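Local coordinates for flavoprotein (Thermotoga maritima, PDB 5V8S) that probably acts as an electron-transferring oxidoreductase, pairing a mu-oxo-diiron site in a metallo-beta-lactamase-like domain with a flavodoxin-like domain expected to bind FMN, at residues A[42-47]-A[183-188]; A[201-206]-A[242-247]; A[205-210]-A[256-261]; A[296-301]-A[314-319]. The protein carries 1 engineered substitution. All coordinates share one frame; numbering follows the deposited sequence.

Helix 196-214 ties the contacts together: it supplies one side of contacts 2 and 3, whose centres are about 12 Å apart, and it also touches contacts 1 and 4. Contact 1 lies nearest the mu-oxo-diiron, with the side chain of Tyr-185 about 8 Å from it; those of Tyr-202 in contact 2 and Ile-210 in contact 3 are about 11 and 12 Å away. Between contacts 1 and 3, Lys-208 NZ comes within 3.0 Å of Glu-45 O. Contact 4 belongs to the flavodoxin-like domain, its centre about 13 Å from that of contact 3, and the two meet where Thr-207 CG2 packs 3.4 Å from Lys-315 O.

Contact 1: residues A[42-47]-A[183-188]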
# COMPACT_ATOMS: atom_id res chain seq x y z
N ALA A 42 0.55 -7.25 -10.43
CA ALA A 42 -0.51 -6.83 -9.52
C ALA A 42 0.02 -6.01 -8.35
O ALA A 42 -0.59 -5.97 -7.29
CB ALA A 42 -1.38 -8.00 -9.04
N VAL A 43 1.15 -5.32 -8.52
CA VAL A 43 1.63 -4.44 -7.47
C VAL A 43 2.30 -3.14 -7.93
O VAL A 43 2.09 -2.10 -7.30
CB VAL A 43 2.49 -5.19 -6.43
CG1 VAL A 43 3.57 -5.94 -7.07
CG2 VAL A 43 3.08 -4.23 -5.37
N TRP A 44 3.10 -3.17 -9.00
CA TRP A 44 3.94 -2.02 -9.35
C TRP A 44 3.18 -1.06 -10.26
O TRP A 44 2.78 -1.41 -11.37
CB TRP A 44 5.26 -2.45 -9.98
CG TRP A 44 5.92 -3.52 -9.21
CD1 TRP A 44 6.20 -4.78 -9.66
CD2 TRP A 44 6.38 -3.47 -7.86
NE1 TRP A 44 6.78 -5.51 -8.66
CE2 TRP A 44 6.90 -4.73 -7.54
CE3 TRP A 44 6.37 -2.48 -6.87
CZ2 TRP A 44 7.41 -5.04 -6.28
CZ3 TRP A 44 6.89 -2.78 -5.60
CH2 TRP A 44 7.40 -4.06 -5.33
N GLU A 45 2.98 0.16 -9.78
CA GLU A 45 2.24 1.17 -10.53
C GLU A 45 2.98 1.56 -11.81
O GLU A 45 4.08 2.12 -11.75
CB GLU A 45 2.08 2.40 -9.65
CG GLU A 45 1.46 2.13 -8.27
CD GLU A 45 2.49 1.89 -7.13
OE1 GLU A 45 3.62 1.37 -7.38
OE2 GLU A 45 2.15 2.20 -5.96
N ILE A 46 2.36 1.29 -12.96
CA ILE A 46 2.95 1.60 -14.26
C ILE A 46 1.93 2.31 -15.14
O ILE A 46 1.46 1.75 -16.13
CB ILE A 46 3.55 0.35 -14.95
CG1 ILE A 46 2.54 -0.82 -15.05
CG2 ILE A 46 4.79 -0.10 -14.21
CD1 ILE A 46 2.99 -1.88 -16.11
N PRO A 47 1.59 3.56 -14.84
CA PRO A 47 0.73 4.32 -15.76
C PRO A 47 1.31 4.44 -17.17
O PRO A 47 0.54 4.68 -18.11
CB PRO A 47 0.62 5.70 -15.09
CG PRO A 47 1.77 5.76 -14.14
CD PRO A 47 2.03 4.36 -13.69
N GLY A 183 14.83 -5.62 -20.36
CA GLY A 183 13.53 -5.00 -20.54
C GLY A 183 13.40 -3.69 -19.78
O GLY A 183 14.23 -3.32 -18.97
N GLY A 184 12.30 -3.00 -20.08
CA GLY A 184 11.91 -1.81 -19.35
C GLY A 184 10.42 -1.60 -19.50
O GLY A 184 9.78 -2.17 -20.39
N TYR A 185 9.87 -0.76 -18.62
CA TYR A 185 8.52 -0.25 -18.80
C TYR A 185 8.54 0.86 -19.85
O TYR A 185 9.60 1.22 -20.37
CB TYR A 185 7.98 0.31 -17.48
CG TYR A 185 7.88 -0.68 -16.34
CD1 TYR A 185 7.16 -1.86 -16.47
CD2 TYR A 185 8.48 -0.41 -15.12
CE1 TYR A 185 7.02 -2.75 -15.39
CE2 TYR A 185 8.36 -1.28 -14.04
CZ TYR A 185 7.64 -2.46 -14.18
OH TYR A 185 7.50 -3.34 -13.11
N LEU A 186 7.35 1.42 -20.15
CA LEU A 186 7.11 2.50 -21.11
C LEU A 186 6.74 1.95 -22.48
O LEU A 186 7.20 0.88 -22.89
CB LEU A 186 8.32 3.47 -21.25
CG LEU A 186 8.04 4.79 -22.00
CD1 LEU A 186 7.16 5.75 -21.24
CD2 LEU A 186 9.35 5.50 -22.38
N LEU A 187 5.92 2.71 -23.22
CA LEU A 187 5.56 2.36 -24.58
C LEU A 187 6.14 3.38 -25.54
O LEU A 187 5.42 4.27 -26.01
CB LEU A 187 4.04 2.34 -24.70
CG LEU A 187 3.33 1.40 -23.73
CD1 LEU A 187 1.81 1.59 -23.82
CD2 LEU A 187 3.75 -0.05 -24.00
N PRO A 188 7.43 3.29 -25.86
CA PRO A 188 8.08 4.33 -26.65
C PRO A 188 7.51 4.39 -28.06
O PRO A 188 7.01 3.40 -28.61
CB PRO A 188 9.55 3.92 -26.67
CG PRO A 188 9.69 2.88 -25.61
CD PRO A 188 8.38 2.21 -25.51
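The hydroxyl of Tyr-185 ends beside Trp-44, where its OH lies 4.0 Å from Trp-44 CB and equally far from CD1 of its indole, and its polar partner is OG1 of Thr-212 on helix 196-214. That hydrogen bond fixes the outer end of the phenol. The two aromatic side chains merely brush past each other, and the indole NE1 turns instead to the carboxylate of Glu-41.

On the 42-47 side, Ile-46 gives the larger share of the buried surface, meeting the phenol ring over one face and at about a right angle. Its CG2 methyl stands 3.5 Å from the ring centroid and only 3° off the ring normal, a nearly ideal CH-pi contact. With chi1 at 53°, CG1 sits between the backbone N and the carbonyl carbon, and the CD1 methyl it carries reaches the CD1-CE1 side of the same ring, 4.2 Å from Tyr-185 CE1.

Tyr-209 adds an edge-to-face ring contact, and the Tyr-185 side chain comes within about 8 Å of the mu-oxo-diiron. A loop near the metal site is therefore held to the 42-47 segment by dispersion over one aromatic face, while the phenol's polar need is met by the helix and not by the facing segment.

Contact 2: residues A[201-206]-A[242-247]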
# COMPACT_ATOMS: atom_id res chain seq x y z
N ARG A 201 14.74 9.46 -22.33
CA ARG A 201 13.48 9.37 -21.60
C ARG A 201 13.20 7.94 -21.15
O ARG A 201 12.50 7.75 -20.16
CB ARG A 201 12.38 9.88 -22.53
CG ARG A 201 10.99 9.66 -22.13
CD ARG A 201 10.04 10.25 -23.19
NE ARG A 201 10.71 11.10 -24.18
CZ ARG A 201 10.52 11.02 -25.50
NH1 ARG A 201 9.66 10.14 -26.01
NH2 ARG A 201 11.19 11.84 -26.30
N TYR A 202 13.70 6.95 -21.89
CA TYR A 202 13.39 5.54 -21.62
C TYR A 202 14.17 4.98 -20.44
O TYR A 202 13.63 4.19 -19.67
CB TYR A 202 13.66 4.74 -22.90
CG TYR A 202 13.49 3.24 -22.77
CD1 TYR A 202 12.27 2.68 -22.40
CD2 TYR A 202 14.53 2.36 -23.07
CE1 TYR A 202 12.10 1.32 -22.31
CE2 TYR A 202 14.37 0.98 -22.98
CZ TYR A 202 13.14 0.47 -22.58
OH TYR A 202 12.97 -0.89 -22.50
N LEU A 203 15.43 5.36 -20.28
CA LEU A 203 16.27 4.67 -19.30
C LEU A 203 15.73 4.72 -17.87
O LEU A 203 15.85 3.71 -17.16
CB LEU A 203 17.73 5.12 -19.42
CG LEU A 203 18.45 4.52 -20.64
CD1 LEU A 203 19.77 5.22 -20.86
CD2 LEU A 203 18.67 3.04 -20.45
N PRO A 204 15.16 5.82 -17.39
CA PRO A 204 14.58 5.78 -16.03
C PRO A 204 13.48 4.75 -15.89
O PRO A 204 13.31 4.18 -14.81
CB PRO A 204 14.08 7.21 -15.82
CG PRO A 204 14.92 8.04 -16.75
CD PRO A 204 15.17 7.18 -17.95
N HIS A 205 12.73 4.48 -16.97
CA HIS A 205 11.74 3.41 -16.93
C HIS A 205 12.38 2.02 -16.97
O HIS A 205 11.76 1.06 -16.50
CB HIS A 205 10.73 3.58 -18.05
CG HIS A 205 9.97 4.87 -17.97
ND1 HIS A 205 8.82 5.01 -17.22
CD2 HIS A 205 10.21 6.08 -18.53
CE1 HIS A 205 8.39 6.26 -17.31
NE2 HIS A 205 9.22 6.93 -18.10
N VAL A 206 13.60 1.91 -17.51
CA VAL A 206 14.37 0.68 -17.37
C VAL A 206 14.79 0.49 -15.92
O VAL A 206 14.64 -0.59 -15.36
CB VAL A 206 15.59 0.70 -18.30
CG1 VAL A 206 16.47 -0.52 -18.06
CG2 VAL A 206 15.13 0.77 -19.74
N LEU A 242 12.25 -1.27 -25.57
CA LEU A 242 13.01 -1.03 -26.78
C LEU A 242 13.93 -2.19 -27.12
O LEU A 242 14.46 -2.89 -26.25
CB LEU A 242 13.88 0.20 -26.57
CG LEU A 242 13.23 1.59 -26.62
CD1 LEU A 242 14.35 2.61 -26.69
CD2 LEU A 242 12.27 1.75 -27.81
N ILE A 243 14.17 -2.34 -28.43
CA ILE A 243 15.21 -3.19 -28.98
C ILE A 243 16.46 -2.34 -29.14
O ILE A 243 16.37 -1.15 -29.47
CB ILE A 243 14.76 -3.74 -30.34
CG1 ILE A 243 13.57 -4.68 -30.15
CG2 ILE A 243 15.90 -4.42 -31.10
CD1 ILE A 243 12.74 -4.82 -31.38
N TRP A 244 17.63 -2.94 -28.91
CA TRP A 244 18.90 -2.22 -28.97
C TRP A 244 19.74 -2.77 -30.11
O TRP A 244 20.36 -3.83 -29.98
CB TRP A 244 19.61 -2.30 -27.62
CG TRP A 244 18.83 -1.63 -26.53
CD1 TRP A 244 17.67 -2.08 -25.95
CD2 TRP A 244 19.12 -0.37 -25.91
NE1 TRP A 244 17.24 -1.18 -25.00
CE2 TRP A 244 18.12 -0.13 -24.95
CE3 TRP A 244 20.14 0.56 -26.06
CZ2 TRP A 244 18.11 1.02 -24.16
CZ3 TRP A 244 20.13 1.70 -25.27
CH2 TRP A 244 19.13 1.92 -24.33
N LYS A 245 19.74 -2.06 -31.22
CA LYS A 245 20.53 -2.39 -32.40
C LYS A 245 21.74 -1.49 -32.59
O LYS A 245 22.74 -1.93 -33.17
CB LYS A 245 19.65 -2.32 -33.65
CG LYS A 245 18.68 -3.48 -33.78
CD LYS A 245 17.59 -3.23 -34.83
CE LYS A 245 18.15 -3.10 -36.23
NZ LYS A 245 17.05 -2.87 -37.23
N LYS A 246 21.68 -0.25 -32.13
CA LYS A 246 22.79 0.66 -32.32
C LYS A 246 23.84 0.51 -31.23
O LYS A 246 25.04 0.47 -31.52
CB LYS A 246 22.24 2.08 -32.40
CG LYS A 246 23.26 3.21 -32.35
CD LYS A 246 22.56 4.56 -32.46
CE LYS A 246 23.15 5.58 -31.49
NZ LYS A 246 22.34 6.85 -31.42
N ASP A 247 23.43 0.39 -29.96
CA ASP A 247 24.37 0.45 -28.84
C ASP A 247 23.86 -0.42 -27.70
O ASP A 247 23.51 0.07 -26.62
CB ASP A 247 24.52 1.91 -28.39
CG ASP A 247 25.67 2.13 -27.42
OD1 ASP A 247 26.42 1.20 -27.11
OD2 ASP A 247 25.81 3.28 -26.97
O HOH W 1 14.98 -2.33 -23.53
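Tyr-202, Leu-242 and Trp-244 carry this contact, with Leu-242 over a face of the phenol and Trp-244 at its edge. Leu-242 slides past the ring in the opposite sense: its CG is 4.0 Å from the centroid and 16° off the normal, a CH-pi contact, and its CD1 methyl approaches Tyr-202 CD2 to 3.6 Å. Val-206 CG2, one helical turn on, sits over the opposite face toward the rim, so aliphatic groups sandwich the ring. Trp-244 brings CZ2 into the phenol plane, 3.9 Å from Tyr-202 CE2.

Chi1 of 176° sets the Tyr-202 ring anti to its own backbone N and extends the hydroxyl to the facing loop. There the backbone N of Leu-242 donates to Tyr-202 OH over 3.2 Å, somewhat bent at 147°. The same hydroxyl donates to a water 2.7 Å from OH, which also accepts from Trp-244 NE1 (2.9 Å) and donates a hydrogen bond to Leu-242 O (2.8 Å). One water thus bonds to three polar groups and couples phenol to indole.

Leu-203 CD2 touches the far end of the indole more loosely. The contact pins helix 196-214 to the loop between strand 235-238 and helix 248-260, a helix that closes in as well, with Leu-251 against Trp-244 and His-254 against Leu-203 and Val-206.

Contact 3: residues A[205-210]-A[256-261]; sequences HVTKYI and VSVAKG
Val-258 drives its two methyls against Thr-207 and Ile-210, one branch to each, and this is the tight part of the contact. CG1 meets Ile-210 tip to tip, 3.6 Å from its CG2 methyl, while the CD1 end of Ile-210 comes to 4.0 Å from Val-258 CB. The other branch, CG2, crosses Thr-207 obliquely and lies 3.7 Å from OG1 and 4.0 Å from the threonine's CG2. This division follows from chi1 of Val-258, 170°, which sends CG1 anti to the backbone N and CG2 anti to the carbonyl carbon. The helices come close here, with the CA atoms of Thr-207 and Val-258 6.7 Å apart.

Away from this core, helix 248-260 is more open to solvent at Ser-257 and Lys-260, whereas Val-256 and Ala-259 turn to helix 218-228. Just beyond, Gly-261 ends the helix in a Schellman motif with positive phi.

Thr-207 presents a hydroxyl to a methyl, yet OG1 is not left without a partner: it hydrogen-bonds His-254 NE2 one turn before Val-258, with a weaker bond to Leu-203 O. Ile-210 and Val-258 have only dispersion to offer each other, so within the contact the fit of branched side chains holds the two helices, and the neighbouring polar bond to His-254 supplies the directional link.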
# COMPACT_ATOMS: atom_id res chain seq x y z
N HIS A 205 12.73 4.48 -16.97
CA HIS A 205 11.74 3.41 -16.93
C HIS A 205 12.38 2.02 -16.97
O HIS A 205 11.76 1.06 -16.50
CB HIS A 205 10.73 3.58 -18.05
CG HIS A 205 9.97 4.87 -17.97
ND1 HIS A 205 8.82 5.01 -17.22
CD2 HIS A 205 10.21 6.08 -18.53
CE1 HIS A 205 8.39 6.26 -17.31
NE2 HIS A 205 9.22 6.93 -18.10
N VAL A 206 13.60 1.91 -17.51
CA VAL A 206 14.37 0.68 -17.37
C VAL A 206 14.79 0.49 -15.92
O VAL A 206 14.64 -0.59 -15.36
CB VAL A 206 15.59 0.70 -18.30
CG1 VAL A 206 16.47 -0.52 -18.06
CG2 VAL A 206 15.13 0.77 -19.74
N THR A 207 15.26 1.56 -15.27
CA THR A 207 15.63 1.45 -13.86
C THR A 207 14.44 1.00 -13.03
O THR A 207 14.56 0.14 -12.16
CB THR A 207 16.14 2.79 -13.35
OG1 THR A 207 17.29 3.15 -14.13
CG2 THR A 207 16.55 2.67 -11.89
N LYS A 208 13.27 1.59 -13.28
CA LYS A 208 12.06 1.22 -12.55
C LYS A 208 11.75 -0.26 -12.72
O LYS A 208 11.39 -0.94 -11.75
CB LYS A 208 10.90 2.08 -13.05
CG LYS A 208 9.62 1.96 -12.26
CD LYS A 208 8.58 2.89 -12.90
CE LYS A 208 7.21 2.81 -12.30
NZ LYS A 208 6.28 3.77 -12.98
N TYR A 209 11.86 -0.78 -13.95
CA TYR A 209 11.67 -2.20 -14.23
C TYR A 209 12.70 -3.06 -13.50
O TYR A 209 12.35 -4.06 -12.87
CB TYR A 209 11.76 -2.42 -15.75
CG TYR A 209 11.63 -3.86 -16.14
CD1 TYR A 209 10.38 -4.43 -16.32
CD2 TYR A 209 12.76 -4.67 -16.34
CE1 TYR A 209 10.24 -5.76 -16.67
CE2 TYR A 209 12.62 -5.99 -16.68
CZ TYR A 209 11.36 -6.53 -16.83
OH TYR A 209 11.23 -7.86 -17.17
N ILE A 210 13.97 -2.69 -13.58
CA ILE A 210 15.01 -3.47 -12.91
C ILE A 210 14.70 -3.62 -11.44
O ILE A 210 14.73 -4.73 -10.89
CB ILE A 210 16.40 -2.83 -13.11
CG1 ILE A 210 16.84 -2.90 -14.56
CG2 ILE A 210 17.41 -3.53 -12.22
CD1 ILE A 210 18.04 -2.01 -14.86
N VAL A 256 24.12 -2.88 -15.23
CA VAL A 256 25.18 -3.08 -14.24
C VAL A 256 25.26 -1.90 -13.28
O VAL A 256 25.42 -2.09 -12.06
CB VAL A 256 26.52 -3.33 -14.96
CG1 VAL A 256 27.68 -3.27 -13.98
CG2 VAL A 256 26.49 -4.68 -15.63
N SER A 257 25.13 -0.68 -13.79
CA SER A 257 25.17 0.50 -12.93
C SER A 257 24.04 0.49 -11.90
O SER A 257 24.24 0.82 -10.73
CB SER A 257 25.07 1.76 -13.79
OG SER A 257 25.10 2.90 -12.98
N VAL A 258 22.83 0.11 -12.33
CA VAL A 258 21.72 0.01 -11.40
C VAL A 258 21.98 -1.09 -10.38
O VAL A 258 21.75 -0.91 -9.18
CB VAL A 258 20.40 -0.20 -12.17
CG1 VAL A 258 19.24 -0.56 -11.22
CG2 VAL A 258 20.07 1.02 -12.98
N ALA A 259 22.45 -2.25 -10.83
CA ALA A 259 22.71 -3.35 -9.91
C ALA A 259 23.75 -2.98 -8.86
O ALA A 259 23.63 -3.38 -7.69
CB ALA A 259 23.14 -4.60 -10.69
N LYS A 260 24.78 -2.21 -9.24
CA LYS A 260 25.81 -1.81 -8.30
C LYS A 260 25.38 -0.61 -7.47
O LYS A 260 26.03 -0.32 -6.46
CB LYS A 260 27.12 -1.46 -9.01
CG LYS A 260 27.78 -2.68 -9.65
CD LYS A 260 29.27 -2.51 -9.87
CE LYS A 260 29.58 -1.28 -10.65
NZ LYS A 260 30.89 -1.40 -11.41
N GLY A 261 24.34 0.10 -7.88
CA GLY A 261 23.90 1.31 -7.19
C GLY A 261 24.85 2.49 -7.38
O GLY A 261 25.07 3.26 -6.44

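Contact 4: residues A[296-301]-A[314-319]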
# COMPACT_ATOMS: atom_id res chain seq x y z
N THR A 296 20.52 17.83 -4.43
CA THR A 296 19.27 17.96 -5.19
C THR A 296 18.32 16.87 -4.72
O THR A 296 18.39 15.72 -5.20
CB THR A 296 19.51 17.87 -6.69
OG1 THR A 296 20.44 18.87 -7.09
CG2 THR A 296 18.21 18.10 -7.46
N PRO A 297 17.44 17.16 -3.77
CA PRO A 297 16.57 16.12 -3.22
C PRO A 297 15.47 15.73 -4.18
O PRO A 297 14.92 16.55 -4.91
CB PRO A 297 15.97 16.78 -1.98
CG PRO A 297 16.82 17.92 -1.68
CD PRO A 297 17.34 18.40 -2.98
N VAL A 298 15.12 14.44 -4.12
CA VAL A 298 13.88 13.91 -4.68
C VAL A 298 13.03 13.49 -3.49
O VAL A 298 13.52 12.78 -2.62
CB VAL A 298 14.16 12.71 -5.60
CG1 VAL A 298 12.88 12.15 -6.15
CG2 VAL A 298 15.12 13.12 -6.73
N VAL A 299 11.79 13.98 -3.43
CA VAL A 299 10.99 13.92 -2.20
C VAL A 299 9.73 13.11 -2.42
O VAL A 299 8.97 13.36 -3.37
CB VAL A 299 10.65 15.34 -1.69
CG1 VAL A 299 9.88 15.27 -0.38
CG2 VAL A 299 11.93 16.17 -1.52
N TYR A 300 9.48 12.17 -1.52
CA TYR A 300 8.28 11.35 -1.52
C TYR A 300 7.60 11.48 -0.17
O TYR A 300 8.17 11.07 0.85
CB TYR A 300 8.61 9.89 -1.81
CG TYR A 300 9.06 9.71 -3.23
CD1 TYR A 300 8.15 9.75 -4.27
CD2 TYR A 300 10.41 9.51 -3.54
CE1 TYR A 300 8.55 9.58 -5.58
CE2 TYR A 300 10.82 9.36 -4.86
CZ TYR A 300 9.89 9.40 -5.88
OH TYR A 300 10.29 9.23 -7.20
N LYS A 301 6.38 12.00 -0.16
CA LYS A 301 5.65 12.29 1.07
C LYS A 301 4.33 11.52 1.11
O LYS A 301 3.52 11.65 0.19
CB LYS A 301 5.34 13.79 1.17
CG LYS A 301 4.49 14.18 2.39
CD LYS A 301 3.66 15.49 2.21
CE LYS A 301 4.30 16.53 1.37
NZ LYS A 301 3.43 17.76 1.33
N LEU A 314 11.03 3.29 -5.52
CA LEU A 314 12.05 2.27 -5.74
C LEU A 314 12.95 2.65 -6.90
O LEU A 314 14.17 2.45 -6.83
CB LEU A 314 11.36 0.93 -5.97
CG LEU A 314 10.77 0.27 -4.73
CD1 LEU A 314 9.99 -0.93 -5.14
CD2 LEU A 314 11.84 -0.15 -3.76
N LYS A 315 12.39 3.23 -7.95
CA LYS A 315 13.17 3.64 -9.12
C LYS A 315 14.28 4.62 -8.76
O LYS A 315 15.33 4.64 -9.42
CB LYS A 315 12.23 4.29 -10.12
CG LYS A 315 12.88 4.99 -11.26
CD LYS A 315 11.89 5.93 -11.94
CE LYS A 315 11.73 7.21 -11.16
NZ LYS A 315 10.89 8.14 -11.94
N ASP A 316 14.06 5.44 -7.74
CA ASP A 316 15.01 6.50 -7.42
C ASP A 316 16.11 6.06 -6.46
O ASP A 316 17.06 6.82 -6.27
CB ASP A 316 14.25 7.73 -6.89
CG ASP A 316 13.79 8.64 -8.03
OD1 ASP A 316 14.59 8.87 -8.96
OD2 ASP A 316 12.63 9.07 -8.05
N ILE A 317 16.02 4.87 -5.88
CA ILE A 317 17.00 4.42 -4.89
C ILE A 317 18.38 4.15 -5.49
O ILE A 317 19.39 4.62 -4.95
CB ILE A 317 16.50 3.18 -4.12
CG1 ILE A 317 15.09 3.40 -3.54
CG2 ILE A 317 17.51 2.77 -3.04
CD1 ILE A 317 15.03 4.46 -2.53
N PRO A 318 18.50 3.39 -6.59
CA PRO A 318 19.85 2.94 -7.01
C PRO A 318 20.87 4.04 -7.21
O PRO A 318 22.03 3.87 -6.82
CB PRO A 318 19.59 2.16 -8.30
CG PRO A 318 18.18 1.66 -8.16
CD PRO A 318 17.47 2.81 -7.46
N ASP A 319 20.50 5.16 -7.83
CA ASP A 319 21.47 6.22 -8.09
C ASP A 319 21.40 7.34 -7.07
O ASP A 319 21.98 8.39 -7.29
CB ASP A 319 21.40 6.73 -9.53
CG ASP A 319 20.11 7.42 -9.86
OD1 ASP A 319 19.13 7.31 -9.10
OD2 ASP A 319 20.08 8.10 -10.92
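In the flavodoxin-like domain, the beta-alpha-beta crossover from strand 296-302 through helix 310-316 to strand 322-327 is clasped by Tyr-300 on the first strand and Asp-316 of segment 314-319. The phenol OH donates a hydrogen bond to Asp-316 OD2, and at 2.5 Å from OH to OD2 the bond is very short. The carboxylate oxygen arrives at the edge of the ring and in its plane, 3.5 Å from Tyr-300 CZ and 3.7 Å from CE2, while the carboxylate as a whole is turned 37° from the ring. A chi1 of -69°, with CG anti to the carbonyl carbon, carries the Tyr-300 ring over toward the helix, and the two side chains meet at about a right angle.

Val-298, two residues earlier and on the same face of the strand, adds an aliphatic flank. Its CG1 methyl lies anti to the backbone N (chi1 179°) and comes within 3.6 Å of the same OD2. The other carboxylate oxygen, OD1, forms a salt bridge with Lys-267, which also binds Asp-319. The lysine's charge would be expected to favour an ionised Asp-316, consistent with its accepting from the phenol.

Strand 296-302 is an outermost strand of the parallel sheet within this chain and pairs with strand 267-273, whose Thr-269 touches both Tyr-300 and Asp-316. Val-299, of the intervening position, packs on helix 278-292, whereas on the other side of helix 310-316 Leu-314 reaches Val-211 of helix 196-214, joining this domain to the metallo-beta-lactamase-like part.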